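Local structure of 6-phosphogluconolactonase (Trypanosoma cruzi, 6VYE) at residues A[24-28]-A[259-263]. The protein probably hydrolyses 6-phosphogluconolactone to 6-phosphogluconate, the second step of the oxidative pentose phosphate pathway. Residues are numbered along the deposited sequence; the frame is centred on the assembly and turned at random.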
loop_
_atom_site.group_PDB
_atom_site.type_symbol
_atom_site.label_atom_id
_atom_site.label_comp_id
_atom_site.label_asym_id
_atom_site.label_seq_id
_atom_site.Cartn_x
_atom_site.Cartn_y
_atom_site.Cartn_z
ATOM N N LEU A 24 6.974 -13.241 -7.784
ATOM C CA LEU A 24 6.728 -12.272 -6.686
ATOM C C LEU A 24 5.279 -12.402 -6.195
ATOM O O LEU A 24 5.121 -12.465 -4.947
ATOM C CB LEU A 24 7.050 -10.826 -7.100
ATOM C CG LEU A 24 8.500 -10.401 -6.859
ATOM C CD1 LEU A 24 9.382 -10.885 -7.982
ATOM C CD2 LEU A 24 8.632 -8.902 -6.697
ATOM N N SER A 25 4.279 -12.463 -7.092
ATOM C CA SER A 25 2.848 -12.544 -6.676
ATOM C C SER A 25 2.644 -13.788 -5.814
ATOM O O SER A 25 1.921 -13.678 -4.816
ATOM C CB SER A 25 1.841 -12.472 -7.810
ATOM O OG SER A 25 2.258 -13.206 -8.949
ATOM N N GLY A 26 3.282 -14.904 -6.181
ATOM C CA GLY A 26 3.222 -16.190 -5.459
ATOM C C GLY A 26 3.750 -16.051 -4.047
ATOM O O GLY A 26 3.092 -16.552 -3.114
ATOM N N VAL A 27 4.904 -15.415 -3.868
ATOM C CA VAL A 27 5.499 -15.164 -2.520
ATOM C C VAL A 27 4.626 -14.186 -1.716
ATOM O O VAL A 27 4.499 -14.382 -0.517
ATOM C CB VAL A 27 6.954 -14.667 -2.634
ATOM C CG1 VAL A 27 7.522 -14.321 -1.270
ATOM C CG2 VAL A 27 7.835 -15.704 -3.332
ATOM N N ALA A 28 4.041 -13.177 -2.344
ATOM C CA ALA A 28 3.232 -12.149 -1.663
ATOM C C ALA A 28 1.951 -12.797 -1.144
ATOM O O ALA A 28 1.585 -12.598 0.024
ATOM C CB ALA A 28 2.925 -11.011 -2.599
ATOM N N PHE A 259 10.287 -7.235 2.348
ATOM C CA PHE A 259 10.608 -6.783 0.969
ATOM C C PHE A 259 10.698 -8.033 0.085
ATOM O O PHE A 259 11.460 -8.982 0.406
ATOM C CB PHE A 259 11.918 -5.981 0.923
ATOM C CG PHE A 259 11.878 -4.574 1.471
ATOM C CD1 PHE A 259 12.939 -3.715 1.241
ATOM C CD2 PHE A 259 10.844 -4.130 2.278
ATOM C CE1 PHE A 259 12.948 -2.432 1.755
ATOM C CE2 PHE A 259 10.834 -2.831 2.765
ATOM C CZ PHE A 259 11.881 -1.979 2.498
ATOM N N ILE A 260 9.875 -8.075 -0.961
ATOM C CA ILE A 260 9.837 -9.190 -1.939
ATOM C C ILE A 260 10.385 -8.614 -3.243
ATOM O O ILE A 260 9.794 -7.668 -3.794
ATOM C CB ILE A 260 8.409 -9.790 -2.024
ATOM C CG1 ILE A 260 7.863 -10.127 -0.634
ATOM C CG2 ILE A 260 8.348 -10.984 -2.971
ATOM C CD1 ILE A 260 6.472 -10.774 -0.661
ATOM N N LEU A 261 11.536 -9.122 -3.669
ATOM C CA LEU A 261 12.359 -8.555 -4.767
ATOM C C LEU A 261 12.591 -9.594 -5.873
ATOM O O LEU A 261 12.585 -10.818 -5.582
ATOM C CB LEU A 261 13.693 -8.131 -4.158
ATOM C CG LEU A 261 13.600 -7.259 -2.912
ATOM C CD1 LEU A 261 14.992 -6.919 -2.410
ATOM C CD2 LEU A 261 12.828 -5.981 -3.214
ATOM N N ASP A 262 12.869 -9.120 -7.087
ATOM C CA ASP A 262 13.448 -9.945 -8.176
ATOM C C ASP A 262 14.978 -9.869 -8.051
ATOM O O ASP A 262 15.473 -9.055 -7.240
ATOM C CB ASP A 262 12.886 -9.537 -9.546
ATOM C CG ASP A 262 13.485 -8.280 -10.163
ATOM O OD1 ASP A 262 13.919 -7.374 -9.402
ATOM O OD2 ASP A 262 13.516 -8.212 -11.407
ATOM N N LYS A 263 15.689 -10.697 -8.819
ATOM C CA LYS A 263 17.176 -10.788 -8.849
ATOM C C LYS A 263 17.748 -9.438 -9.280
ATOM O O LYS A 263 18.663 -8.960 -8.626
ATOM C CB LYS A 263 17.640 -11.882 -9.813
ATOM C CG LYS A 263 17.312 -13.306 -9.398
ATOM C CD LYS A 263 18.189 -13.811 -8.272
ATOM C CE LYS A 263 18.070 -15.304 -8.053
ATOM N NZ LYS A 263 17.689 -15.603 -6.650
#
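L24 and I260 meet where the first turn of helix 24-38 lies against strand 256-262, the two running nearly antiparallel (162° between the short axes) at a closest axial approach of 8.8 Å. I260 points its side chain at the helix, and its two branches part there. With CG1 anti to the carbonyl carbon (chi1 -51°), the longer arm reaches the backbone of A28, where I260 CD1 rests 3.7 Å from A28 CA and also touches the A28 methyl. The short branch lies between L24 and V27: I260 CG2 is 3.9 Å from L24 CG and 3.8 Å from V27 CG1. V27 CG1 thus touches both branches of the isoleucine, reaching I260 CD1 at 3.7 Å.

The side chain of L24 slides past that of I260 in the opposite direction, and its tip reaches the strand backbone. L24 CD2 sits 3.4 Å from I260 O. The other methyl, L24 CD1, lies 4.0 Å from both L261 O and D262 N and brushes D262 CB. The carboxylate of D262 leads away from the helix, its OD1 accepting hydrogen bonds from the backbone N of I265 and of G226.

I260 occupies an inner strand, which bonds through its backbone to strand 14-18 at F259 and L261 and to strand 219-224 at I260 itself. Residues of both neighbours, among them I16, C18, I221 and L223, complete the apolar layer between helix and sheet. F259 is carried on the other face, against helix 230-237, as expected of a three-layer alpha/beta/alpha Rossmann-like fold. No hydrogen bond links residues 24-28 to 259-263; they meet by van der Waals contact alone, so their relative placement rests on the fit of L24, V27 and A28 around I260, while the backbone of I260 bonds within the sheet.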